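Glucokinase (Leishmania braziliensis MHOM/BR/75/M2904, PDB 6EDI) probably catalyses the ATP-dependent phosphorylation of D-glucose, as other glucokinases of the actin-like ATPase superfamily do, and is seen here as an open-conformation dimer. Local coordinates at residues A253-M258 against V271-E276; A282-N287 against I320-R325; G236-S241 against I331-E336; C346-D351 against T388-Q393. All coordinates share one frame; numbering follows the deposited sequence.

Contact 1 (A253-M258 against V271-E276)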
loop_
_atom_site.group_PDB
_atom_site.type_symbol
_atom_site.label_atom_id
_atom_site.label_comp_id
_atom_site.label_asym_id
_atom_site.label_seq_id
_atom_site.Cartn_x
_atom_site.Cartn_y
_atom_site.Cartn_z
ATOM N N ALA A 253 18.562 -9.485 -20.988
ATOM C CA ALA A 253 19.036 -8.480 -21.941
ATOM C C ALA A 253 18.702 -7.084 -21.438
ATOM O O ALA A 253 19.496 -6.153 -21.597
ATOM C CB ALA A 253 18.447 -8.722 -23.323
ATOM N N LEU A 254 17.522 -6.939 -20.830
ATOM C CA LEU A 254 17.103 -5.639 -20.294
ATOM C C LEU A 254 18.043 -5.199 -19.173
ATOM O O LEU A 254 18.475 -4.056 -19.127
ATOM C CB LEU A 254 15.645 -5.685 -19.800
ATOM C CG LEU A 254 15.102 -4.362 -19.258
ATOM C CD1 LEU A 254 15.185 -3.292 -20.352
ATOM C CD2 LEU A 254 13.666 -4.495 -18.733
ATOM N N ALA A 255 18.369 -6.136 -18.293
ATOM C CA ALA A 255 19.269 -5.896 -17.168
ATOM C C ALA A 255 20.651 -5.420 -17.627
ATOM O O ALA A 255 21.204 -4.456 -17.083
ATOM C CB ALA A 255 19.407 -7.167 -16.345
ATOM N N GLY A 256 21.213 -6.123 -18.602
ATOM C CA GLY A 256 22.519 -5.766 -19.138
ATOM C C GLY A 256 22.488 -4.417 -19.824
ATOM O O GLY A 256 23.425 -3.616 -19.716
ATOM N N TYR A 257 21.396 -4.167 -20.539
ATOM C CA TYR A 257 21.173 -2.875 -21.182
ATOM C C TYR A 257 21.108 -1.754 -20.156
ATOM O O TYR A 257 21.732 -0.722 -20.329
ATOM C CB TYR A 257 19.883 -2.928 -21.993
ATOM C CG TYR A 257 19.521 -1.640 -22.718
ATOM C CD1 TYR A 257 20.262 -1.199 -23.810
ATOM C CD2 TYR A 257 18.413 -0.897 -22.337
ATOM C CE1 TYR A 257 19.926 -0.043 -24.489
ATOM C CE2 TYR A 257 18.064 0.268 -23.007
ATOM C CZ TYR A 257 18.832 0.691 -24.082
ATOM O OH TYR A 257 18.494 1.843 -24.759
ATOM N N MET A 258 20.339 -1.957 -19.088
ATOM C CA MET A 258 20.208 -0.947 -18.040
ATOM C C MET A 258 21.525 -0.687 -17.304
ATOM O O MET A 258 21.742 0.393 -16.763
ATOM C CB MET A 258 19.117 -1.352 -17.043
ATOM C CG MET A 258 17.711 -1.315 -17.603
ATOM S SD MET A 258 17.138 0.382 -17.863
ATOM C CE MET A 258 17.436 0.598 -19.595
ATOM N N VAL A 271 21.730 -8.168 -11.805
ATOM C CA VAL A 271 20.730 -7.455 -11.009
ATOM C C VAL A 271 19.433 -7.286 -11.807
ATOM O O VAL A 271 19.470 -6.739 -12.904
ATOM C CB VAL A 271 21.229 -6.044 -10.644
ATOM C CG1 VAL A 271 20.292 -5.388 -9.635
ATOM C CG2 VAL A 271 22.658 -6.080 -10.101
ATOM N N ALA A 272 18.296 -7.719 -11.252
ATOM C CA ALA A 272 16.992 -7.574 -11.920
ATOM C C ALA A 272 16.723 -6.119 -12.296
ATOM O O ALA A 272 17.057 -5.210 -11.532
ATOM C CB ALA A 272 15.878 -8.100 -11.048
ATOM N N PRO A 273 16.151 -5.885 -13.486
ATOM C CA PRO A 273 15.802 -4.496 -13.805
ATOM C C PRO A 273 14.441 -4.229 -13.201
ATOM O O PRO A 273 13.757 -5.197 -12.875
ATOM C CB PRO A 273 15.729 -4.493 -15.332
ATOM C CG PRO A 273 15.340 -5.900 -15.705
ATOM C CD PRO A 273 15.850 -6.813 -14.591
ATOM N N ILE A 274 14.052 -2.972 -13.039
ATOM C CA ILE A 274 12.753 -2.683 -12.444
ATOM C C ILE A 274 11.651 -2.804 -13.497
ATOM O O ILE A 274 11.918 -2.671 -14.697
ATOM C CB ILE A 274 12.743 -1.328 -11.741
ATOM C CG1 ILE A 274 12.966 -0.174 -12.736
ATOM C CG2 ILE A 274 13.842 -1.277 -10.709
ATOM C CD1 ILE A 274 12.995 1.200 -12.056
ATOM N N TRP A 275 10.426 -3.082 -13.058
ATOM C CA TRP A 275 9.301 -3.247 -13.982
ATOM C C TRP A 275 9.137 -2.050 -14.908
ATOM O O TRP A 275 8.755 -2.198 -16.067
ATOM C CB TRP A 275 7.994 -3.444 -13.215
ATOM C CG TRP A 275 7.743 -4.843 -12.777
ATOM C CD1 TRP A 275 7.819 -5.323 -11.505
ATOM C CD2 TRP A 275 7.357 -5.957 -13.605
ATOM N NE1 TRP A 275 7.510 -6.660 -11.486
ATOM C CE2 TRP A 275 7.217 -7.077 -12.759
ATOM C CE3 TRP A 275 7.114 -6.115 -14.974
ATOM C CZ2 TRP A 275 6.845 -8.345 -13.238
ATOM C CZ3 TRP A 275 6.738 -7.369 -15.452
ATOM C CH2 TRP A 275 6.617 -8.473 -14.584
ATOM N N GLU A 276 9.402 -0.864 -14.372
ATOM C CA GLU A 276 9.296 0.376 -15.145
ATOM C C GLU A 276 10.120 0.311 -16.424
ATOM O O GLU A 276 9.698 0.793 -17.479
ATOM C CB GLU A 276 9.763 1.559 -14.289
ATOM C CG GLU A 276 10.141 2.818 -15.075
ATOM C CD GLU A 276 10.502 3.971 -14.161
ATOM O OE1 GLU A 276 11.705 4.173 -13.906
ATOM O OE2 GLU A 276 9.580 4.669 -13.695
#
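Leu254, on the helix segment 253-258, reaches across to Pro273 in the loop 271-276, which turns into a 3-10 segment at Trp275, and meets the proline from its first carbon onward. Leu254 CB already lies 4.1 Å from Pro273 CG. With CG anti to the backbone N (chi1 -178°), the chain runs on toward the loop, and Leu254 CG sits about equally far from Pro273 CG and CB. The branch Leu254 CD2 makes the closest approach, 3.7 Å from Pro273 CG, so the leucine crosses the ring obliquely along its CB-CG side. Ala255 meets the ring at CD, Ala255 CB lying 4.0 Å from Pro273 CD. The same methyl, Ala255 CB, is 3.5 Å from the carbonyl oxygen Val271 O. Being small, it allows the loop to come close, with Ala255 CA and Pro273 CA only 5.0 Å apart. Met258 adds a looser touch, its CG 4.4 Å from Pro273 CB, before the thioether turns off. The side-chain contacts are apolar, with one methyl against a carbonyl oxygen: a proline ring set against one turn of helix. Backbone hydrogen bonds tie Pro273, Trp275 and Glu276 to Met240, Leu238 and Gly236, and Val271, Ala272 and Ile274 pack on the second subunit. The contact therefore joins helix 245-259 to a loop at the subunit interface, while Leu254 also touches Phe286 of helix 281-292.

Contact 2 (A282-N287 against I320-R325)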
loop_
_atom_site.group_PDB
_atom_site.type_symbol
_atom_site.label_atom_id
_atom_site.label_comp_id
_atom_site.label_asym_id
_atom_site.label_seq_id
_atom_site.Cartn_x
_atom_site.Cartn_y
_atom_site.Cartn_z
ATOM N N ALA A 282 11.644 4.280 -22.728
ATOM C CA ALA A 282 12.960 3.672 -22.847
ATOM C C ALA A 282 12.861 2.190 -23.148
ATOM O O ALA A 282 13.580 1.675 -24.001
ATOM C CB ALA A 282 13.754 3.893 -21.592
ATOM N N GLY A 283 11.970 1.507 -22.434
ATOM C CA GLY A 283 11.749 0.090 -22.645
ATOM C C GLY A 283 11.153 -0.195 -24.009
ATOM O O GLY A 283 11.511 -1.180 -24.651
ATOM N N LEU A 284 10.242 0.662 -24.464
ATOM C CA LEU A 284 9.635 0.459 -25.779
ATOM C C LEU A 284 10.701 0.553 -26.879
ATOM O O LEU A 284 10.728 -0.256 -27.819
ATOM C CB LEU A 284 8.514 1.463 -26.041
ATOM C CG LEU A 284 7.908 1.261 -27.433
ATOM C CD1 LEU A 284 7.328 -0.154 -27.554
ATOM C CD2 LEU A 284 6.861 2.311 -27.736
ATOM N N GLU A 285 11.591 1.523 -26.728
ATOM C CA GLU A 285 12.709 1.682 -27.657
ATOM C C GLU A 285 13.651 0.477 -27.622
ATOM O O GLU A 285 14.154 0.043 -28.664
ATOM C CB GLU A 285 13.457 2.984 -27.370
ATOM C CG GLU A 285 12.555 4.209 -27.573
ATOM C CD GLU A 285 13.221 5.530 -27.267
ATOM O OE1 GLU A 285 14.413 5.531 -26.898
ATOM O OE2 GLU A 285 12.536 6.570 -27.393
ATOM N N PHE A 286 13.873 -0.074 -26.427
ATOM C CA PHE A 286 14.675 -1.281 -26.303
ATOM C C PHE A 286 13.964 -2.468 -26.937
ATOM O O PHE A 286 14.587 -3.310 -27.600
ATOM C CB PHE A 286 14.978 -1.593 -24.837
ATOM C CG PHE A 286 15.699 -2.890 -24.646
ATOM C CD1 PHE A 286 17.078 -2.955 -24.803
ATOM C CD2 PHE A 286 15.001 -4.049 -24.330
ATOM C CE1 PHE A 286 17.759 -4.156 -24.644
ATOM C CE2 PHE A 286 15.666 -5.254 -24.160
ATOM C CZ PHE A 286 17.053 -5.309 -24.320
ATOM N N ASN A 287 12.659 -2.549 -26.706
ATOM C CA ASN A 287 11.869 -3.634 -27.261
ATOM C C ASN A 287 11.950 -3.698 -28.777
ATOM O O ASN A 287 12.021 -4.782 -29.370
ATOM C CB ASN A 287 10.427 -3.526 -26.797
ATOM C CG ASN A 287 10.243 -4.059 -25.388
ATOM O OD1 ASN A 287 11.225 -4.406 -24.723
ATOM N ND2 ASN A 287 8.993 -4.122 -24.927
ATOM N N ILE A 320 5.291 -3.725 -33.808
ATOM C CA ILE A 320 4.097 -4.354 -33.258
ATOM C C ILE A 320 4.455 -5.279 -32.102
ATOM O O ILE A 320 3.788 -5.280 -31.076
ATOM C CB ILE A 320 3.328 -5.151 -34.323
ATOM C CG1 ILE A 320 3.003 -4.256 -35.522
ATOM C CG2 ILE A 320 2.062 -5.753 -33.734
ATOM C CD1 ILE A 320 2.068 -4.881 -36.533
ATOM N N ALA A 321 5.512 -6.064 -32.280
ATOM C CA ALA A 321 5.962 -6.975 -31.237
ATOM C C ALA A 321 6.467 -6.181 -30.036
ATOM O O ALA A 321 6.227 -6.557 -28.894
ATOM C CB ALA A 321 7.064 -7.895 -31.765
ATOM N N ALA A 322 7.184 -5.094 -30.308
ATOM C CA ALA A 322 7.747 -4.262 -29.247
ATOM C C ALA A 322 6.652 -3.648 -28.377
ATOM O O ALA A 322 6.806 -3.561 -27.156
ATOM C CB ALA A 322 8.627 -3.187 -29.827
ATOM N N VAL A 323 5.557 -3.220 -29.010
ATOM C CA VAL A 323 4.393 -2.710 -28.276
ATOM C C VAL A 323 3.716 -3.821 -27.492
ATOM O O VAL A 323 3.330 -3.634 -26.329
ATOM C CB VAL A 323 3.370 -2.055 -29.224
ATOM C CG1 VAL A 323 2.061 -1.774 -28.505
ATOM C CG2 VAL A 323 3.925 -0.775 -29.761
ATOM N N ASP A 324 3.554 -4.973 -28.134
ATOM C CA ASP A 324 2.920 -6.118 -27.485
ATOM C C ASP A 324 3.703 -6.523 -26.238
ATOM O O ASP A 324 3.109 -6.730 -25.179
ATOM C CB ASP A 324 2.813 -7.297 -28.455
ATOM C CG ASP A 324 2.075 -8.486 -27.863
ATOM O OD1 ASP A 324 0.944 -8.319 -27.346
ATOM O OD2 ASP A 324 2.638 -9.600 -27.920
ATOM N N ARG A 325 5.030 -6.625 -26.359
ATOM C CA ARG A 325 5.862 -6.953 -25.205
ATOM C C ARG A 325 5.770 -5.880 -24.122
ATOM O O ARG A 325 5.777 -6.191 -22.920
ATOM C CB ARG A 325 7.328 -7.198 -25.605
ATOM C CG ARG A 325 8.147 -7.803 -24.459
ATOM C CD ARG A 325 9.641 -7.899 -24.717
ATOM N NE ARG A 325 9.977 -8.743 -25.863
ATOM C CZ ARG A 325 10.048 -10.065 -25.831
ATOM N NH1 ARG A 325 9.787 -10.728 -24.708
ATOM N NH2 ARG A 325 10.360 -10.733 -26.927
HETATM O O HOH W 1 8.840 -5.167 -22.325
HETATM O O HOH W 2 10.339 -6.992 -28.145
#
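Asn287 ND2 is gripped by two bonds, one to protein and one to water. It donates to Ala322 O at 3.2 Å, nearly straight (165° at the hydrogen), meeting a lone pair in the carbonyl plane and staying close to the amide plane of the asparagine. Its second bond goes to water 1, 2.8 Å from Asn287 ND2, which passes on a weak link to Arg325 O. At the other end of the amide, Asn287 OD1 accepts from Tyr250 OH, so both ends are engaged and the flip of this buried group is settled. Beneath the polar bridge, Asn287 CB presses on Ala322 CB at 3.5 Å, and the small alanine lets the axes of segments 282-287 and 320-325 come within 8.5 Å. Arg325 crosses the amide obliquely, its CB 3.6 Å from Asn287 ND2; its bent tip puts NE onto water 2, which also donates to Asn287 O. On the other flank, Leu284 CD1 rests on Ala322 O at 3.5 Å and touches Val323 CG2. The two segments cross obliquely, their directions 137° apart, with Val307 of helix 304-313 packing against both Leu284 and Ala322, and Tyr250 of helix 245-259 bonding Asn287 and touching Arg325.

Contact 3 (G236-S241 against I331-E336)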
loop_
_atom_site.group_PDB
_atom_site.type_symbol
_atom_site.label_atom_id
_atom_site.label_comp_id
_atom_site.label_asym_id
_atom_site.label_seq_id
_atom_site.Cartn_x
_atom_site.Cartn_y
_atom_site.Cartn_z
ATOM N N GLY A 236 6.504 0.831 -9.910
ATOM C CA GLY A 236 7.307 0.751 -11.124
ATOM C C GLY A 236 8.744 0.380 -10.806
ATOM O O GLY A 236 9.471 -0.117 -11.680
ATOM N N SER A 237 9.145 0.602 -9.552
ATOM C CA SER A 237 10.534 0.381 -9.125
ATOM C C SER A 237 10.721 -0.962 -8.431
ATOM O O SER A 237 11.802 -1.268 -7.903
ATOM C CB SER A 237 11.017 1.517 -8.223
ATOM O OG SER A 237 11.034 2.743 -8.923
ATOM N N LEU A 238 9.666 -1.768 -8.450
ATOM C CA LEU A 238 9.762 -3.153 -8.019
ATOM C C LEU A 238 10.557 -3.938 -9.075
ATOM O O LEU A 238 10.376 -3.733 -10.283
ATOM C CB LEU A 238 8.351 -3.718 -7.804
ATOM C CG LEU A 238 7.948 -5.185 -7.890
ATOM C CD1 LEU A 238 8.440 -6.002 -6.713
ATOM C CD2 LEU A 238 6.410 -5.264 -7.989
ATOM N N SER A 239 11.455 -4.804 -8.622
ATOM C CA SER A 239 12.194 -5.687 -9.530
ATOM C C SER A 239 11.267 -6.552 -10.377
ATOM O O SER A 239 10.229 -7.002 -9.899
ATOM C CB SER A 239 13.127 -6.600 -8.744
ATOM O OG SER A 239 13.965 -5.858 -7.902
ATOM N N MET A 240 11.638 -6.796 -11.637
ATOM C CA MET A 240 10.891 -7.754 -12.451
ATOM C C MET A 240 10.880 -9.141 -11.804
ATOM O O MET A 240 11.822 -9.521 -11.111
ATOM C CB MET A 240 11.446 -7.835 -13.877
ATOM C CG MET A 240 11.199 -6.579 -14.680
ATOM S SD MET A 240 11.730 -6.730 -16.390
ATOM C CE MET A 240 10.430 -7.776 -17.050
ATOM N N SER A 241 9.796 -9.877 -12.032
ATOM C CA SER A 241 9.591 -11.188 -11.447
ATOM C C SER A 241 10.514 -12.216 -12.083
ATOM O O SER A 241 10.924 -12.081 -13.235
ATOM C CB SER A 241 8.138 -11.623 -11.633
ATOM O OG SER A 241 7.258 -10.798 -10.892
ATOM N N ILE A 331 1.309 -5.316 -17.845
ATOM C CA ILE A 331 0.337 -6.184 -17.194
ATOM C C ILE A 331 1.025 -7.137 -16.199
ATOM O O ILE A 331 0.479 -7.430 -15.119
ATOM C CB ILE A 331 -0.533 -6.942 -18.240
ATOM C CG1 ILE A 331 -1.461 -5.961 -18.964
ATOM C CG2 ILE A 331 -1.351 -8.037 -17.576
ATOM C CD1 ILE A 331 -2.474 -5.310 -18.038
ATOM N N GLY A 332 2.228 -7.596 -16.546
ATOM C CA GLY A 332 3.015 -8.414 -15.624
ATOM C C GLY A 332 3.267 -7.715 -14.292
ATOM O O GLY A 332 3.177 -8.338 -13.227
ATOM N N LEU A 333 3.574 -6.417 -14.355
ATOM C CA LEU A 333 3.700 -5.598 -13.151
ATOM C C LEU A 333 2.375 -5.586 -12.417
ATOM O O LEU A 333 2.342 -5.766 -11.199
ATOM C CB LEU A 333 4.114 -4.158 -13.484
ATOM C CG LEU A 333 3.911 -3.121 -12.372
ATOM C CD1 LEU A 333 4.819 -3.343 -11.172
ATOM C CD2 LEU A 333 4.096 -1.714 -12.912
ATOM N N THR A 334 1.281 -5.381 -13.152
ATOM C CA THR A 334 -0.038 -5.383 -12.506
ATOM C C THR A 334 -0.416 -6.735 -11.914
ATOM O O THR A 334 -1.252 -6.806 -11.024
ATOM C CB THR A 334 -1.172 -4.929 -13.433
ATOM O OG1 THR A 334 -1.366 -5.894 -14.479
ATOM C CG2 THR A 334 -0.874 -3.560 -14.030
ATOM N N ALA A 335 0.162 -7.824 -12.404
ATOM C CA ALA A 335 -0.140 -9.103 -11.763
ATOM C C ALA A 335 0.389 -9.071 -10.335
ATOM O O ALA A 335 -0.273 -9.537 -9.387
ATOM C CB ALA A 335 0.478 -10.262 -12.547
ATOM N N GLU A 336 1.592 -8.522 -10.176
ATOM C CA GLU A 336 2.166 -8.334 -8.841
ATOM C C GLU A 336 1.367 -7.355 -7.965
ATOM O O GLU A 336 1.131 -7.621 -6.788
ATOM C CB GLU A 336 3.636 -7.891 -8.921
ATOM C CG GLU A 336 4.590 -8.885 -9.601
ATOM C CD GLU A 336 4.396 -10.341 -9.182
ATOM O OE1 GLU A 336 4.030 -10.634 -8.019
ATOM O OE2 GLU A 336 4.632 -11.217 -10.035
#
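The long helix 317-341 of this actin-like ATPase fold meets the loop 236-241 through side chains set at different angles to one another. Leu238 crosses Leu333 obliquely, tip to tip, with Leu238 CD2 4.0 Å from Leu333 CD1. Against Glu336 the same leucine stands at about a right angle, and Leu238 CD2 lies 3.9 Å from Glu336 CB, so a single methyl bridges two positions of the helix. Both leucines have CG anti to the backbone N, which turns their branches toward each other. The other branch of Leu333, CD2, lies against the backbone of Gly236, 4.4 Å from Gly236 CA. Beyond this apolar patch Glu336 bends at chi2 (-44°), bringing its carboxylate toward Ser241. The acid has other partners as well: Glu336 OE1 bonds to His376 NE2, and Glu336 OE2 also bonds to Ser239 OG of the second subunit, an exchange that the two copies make in both directions. Leu238 likewise packs on Glu336 of that subunit, so this contact is part of the dimer interface. The two hydroxyls at OE2 and the histidine at OE1 probably help to keep the buried carboxylate charged. Within this chain, Ser241 OG donates to Glu336 OE2 at 2.8 Å, coming from above the carboxylate plane, 53° out of it.

Contact 4 (C346-D351 against T388-Q393)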
loop_
_atom_site.group_PDB
_atom_site.type_symbol
_atom_site.label_atom_id
_atom_site.label_comp_id
_atom_site.label_asym_id
_atom_site.label_seq_id
_atom_site.Cartn_x
_atom_site.Cartn_y
_atom_site.Cartn_z
ATOM N N CYS A 346 -8.365 -2.112 -11.152
ATOM C CA CYS A 346 -7.037 -1.643 -11.484
ATOM C C CYS A 346 -7.195 -0.755 -12.697
ATOM O O CYS A 346 -7.855 -1.137 -13.661
ATOM C CB CYS A 346 -6.107 -2.802 -11.808
ATOM S SG CYS A 346 -4.502 -2.292 -12.428
ATOM N N VAL A 347 -6.609 0.433 -12.624
ATOM C CA VAL A 347 -6.744 1.430 -13.680
ATOM C C VAL A 347 -5.413 1.680 -14.371
ATOM O O VAL A 347 -4.397 1.967 -13.723
ATOM C CB VAL A 347 -7.251 2.754 -13.119
ATOM C CG1 VAL A 347 -7.096 3.865 -14.174
ATOM C CG2 VAL A 347 -8.696 2.626 -12.660
ATOM N N LEU A 348 -5.419 1.587 -15.698
ATOM C CA LEU A 348 -4.235 1.907 -16.483
ATOM C C LEU A 348 -4.495 3.265 -17.106
ATOM O O LEU A 348 -5.479 3.436 -17.831
ATOM C CB LEU A 348 -3.999 0.851 -17.571
ATOM C CG LEU A 348 -3.372 -0.505 -17.227
ATOM C CD1 LEU A 348 -4.172 -1.235 -16.188
ATOM C CD2 LEU A 348 -3.222 -1.375 -18.498
ATOM N N MET A 349 -3.640 4.242 -16.818
ATOM C CA MET A 349 -3.935 5.605 -17.257
ATOM C C MET A 349 -2.723 6.407 -17.727
ATOM O O MET A 349 -1.607 5.882 -17.830
ATOM C CB MET A 349 -4.700 6.340 -16.153
ATOM C CG MET A 349 -3.858 6.816 -14.978
ATOM S SD MET A 349 -4.923 7.548 -13.709
ATOM C CE MET A 349 -3.839 8.716 -12.926
ATOM N N GLY A 350 -2.950 7.676 -18.054
ATOM C CA GLY A 350 -1.883 8.517 -18.577
ATOM C C GLY A 350 -1.983 8.750 -20.079
ATOM O O GLY A 350 -2.676 8.005 -20.788
ATOM N N ASP A 351 -1.285 9.778 -20.554
ATOM C CA ASP A 351 -1.309 10.164 -21.973
ATOM C C ASP A 351 -0.945 9.018 -22.931
ATOM O O ASP A 351 -1.610 8.821 -23.956
ATOM C CB ASP A 351 -0.374 11.360 -22.215
ATOM C CG ASP A 351 -0.722 12.562 -21.363
ATOM O OD1 ASP A 351 -1.926 12.866 -21.208
ATOM O OD2 ASP A 351 0.217 13.210 -20.847
ATOM N N THR A 388 -10.267 -8.963 -10.087
ATOM C CA THR A 388 -10.107 -7.527 -10.320
ATOM C C THR A 388 -10.597 -7.059 -11.692
ATOM O O THR A 388 -10.258 -7.643 -12.723
ATOM C CB THR A 388 -8.622 -7.109 -10.110
ATOM O OG1 THR A 388 -8.236 -7.412 -8.762
ATOM C CG2 THR A 388 -8.425 -5.616 -10.370
ATOM N N THR A 389 -11.397 -5.995 -11.686
ATOM C CA THR A 389 -11.881 -5.352 -12.899
ATOM C C THR A 389 -10.811 -4.378 -13.380
ATOM O O THR A 389 -10.370 -3.522 -12.608
ATOM C CB THR A 389 -13.200 -4.601 -12.603
ATOM O OG1 THR A 389 -14.215 -5.551 -12.258
ATOM C CG2 THR A 389 -13.661 -3.773 -13.794
ATOM N N PHE A 390 -10.373 -4.515 -14.636
ATOM C CA PHE A 390 -9.362 -3.612 -15.197
ATOM C C PHE A 390 -9.997 -2.559 -16.080
ATOM O O PHE A 390 -10.921 -2.856 -16.843
ATOM C CB PHE A 390 -8.305 -4.362 -16.008
ATOM C CG PHE A 390 -7.159 -4.887 -15.181
ATOM C CD1 PHE A 390 -7.386 -5.765 -14.129
ATOM C CD2 PHE A 390 -5.857 -4.514 -15.469
ATOM C CE1 PHE A 390 -6.325 -6.253 -13.376
ATOM C CE2 PHE A 390 -4.797 -4.992 -14.740
ATOM C CZ PHE A 390 -5.022 -5.858 -13.682
ATOM N N LEU A 391 -9.512 -1.331 -15.933
ATOM C CA LEU A 391 -9.998 -0.187 -16.704
ATOM C C LEU A 391 -8.827 0.515 -17.387
ATOM O O LEU A 391 -7.691 0.427 -16.925
ATOM C CB LEU A 391 -10.733 0.811 -15.796
ATOM C CG LEU A 391 -11.881 0.338 -14.908
ATOM C CD1 LEU A 391 -12.437 1.532 -14.148
ATOM C CD2 LEU A 391 -12.982 -0.334 -15.720
ATOM N N ARG A 392 -9.135 1.245 -18.459
ATOM C CA ARG A 392 -8.175 1.941 -19.304
ATOM C C ARG A 392 -8.647 3.360 -19.540
ATOM O O ARG A 392 -9.790 3.549 -19.945
ATOM C CB ARG A 392 -8.236 1.306 -20.675
ATOM C CG ARG A 392 -7.049 0.591 -21.125
ATOM C CD ARG A 392 -7.458 -0.050 -22.417
ATOM N NE ARG A 392 -7.853 0.982 -23.356
ATOM C CZ ARG A 392 -8.818 0.845 -24.251
ATOM N NH1 ARG A 392 -9.477 -0.294 -24.331
ATOM N NH2 ARG A 392 -9.103 1.847 -25.067
ATOM N N GLN A 393 -7.777 4.347 -19.362
ATOM C CA GLN A 393 -8.134 5.718 -19.726
ATOM C C GLN A 393 -8.264 5.863 -21.244
ATOM O O GLN A 393 -7.405 5.393 -21.987
ATOM C CB GLN A 393 -7.094 6.712 -19.206
ATOM C CG GLN A 393 -7.608 8.142 -19.259
ATOM C CD GLN A 393 -6.630 9.160 -18.729
ATOM O OE1 GLN A 393 -5.613 8.813 -18.125
ATOM N NE2 GLN A 393 -6.924 10.446 -18.976
#
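Four backbone hydrogen bonds zip strand 346-348 to strand 389-393 in parallel register, alternating from one side to the other. Leu391 is gripped twice: its N donates to Cys346 O and its O accepts from Leu348 N, both at 2.8 Å, the second the straighter (169° at the hydrogen). Cys346 N to Thr389 O and Gln393 N to Leu348 O complete the ladder. Where the regular pairing stops, a side chain extends it: Gln393, extended along its length, places OE1 2.9 Å from Gly350 N, the donor lying above the carbonyl plane. The amide's other end, NE2, is held by Ser395 O. Gly350 sits at the N-cap of helix 351-355, with a positive phi (104°) that suits glycine. Outward from the ladder, Cys346 lies over one face of the Phe390 ring. Cys346 CB is 3.7 Å from the Phe390 ring centroid, almost on the normal, and Cys346 SG lies 3.6 Å from Phe390 CE2, a sulfur-aromatic contact. Leu348 CD1 comes obliquely to Phe390 CD2 at 3.8 Å on the same side of the sheet, whereas Val347 CG2 touches Leu391 CB at 4.2 Å on the reverse side. Joined by mainly helical chain as a beta-alpha-beta crossover, these strands lie inside a mixed sheet, flanked by strands 178-182 and 205-210, and helix 317-341 covers the side bearing Phe390 and Leu348.

All four contacts are largely buried; the centre of contact 4 lies nearest the chain centre (about 10 Å) and that of contact 1 farthest (about 24 Å). Contact 4 is sheet core, ruled by backbone pairing, whereas contact 1 is apolar packing, contact 2 a water-assisted helix crossing and contact 3 a mixture of leucines and a serine-carboxylate bond. Helix 317-341 serves 2 and 3, and its Ile331 and Thr334 pack against Phe390 of contact 4. Contacts 1 and 3 share the dimer interface and are stitched by backbone bonds, the Trp275 side chain of contact 1 packing on Leu238, Ser241, Leu333 and Glu336 of contact 3; contacts 1 and 2 meet where Tyr257 packs on Phe286.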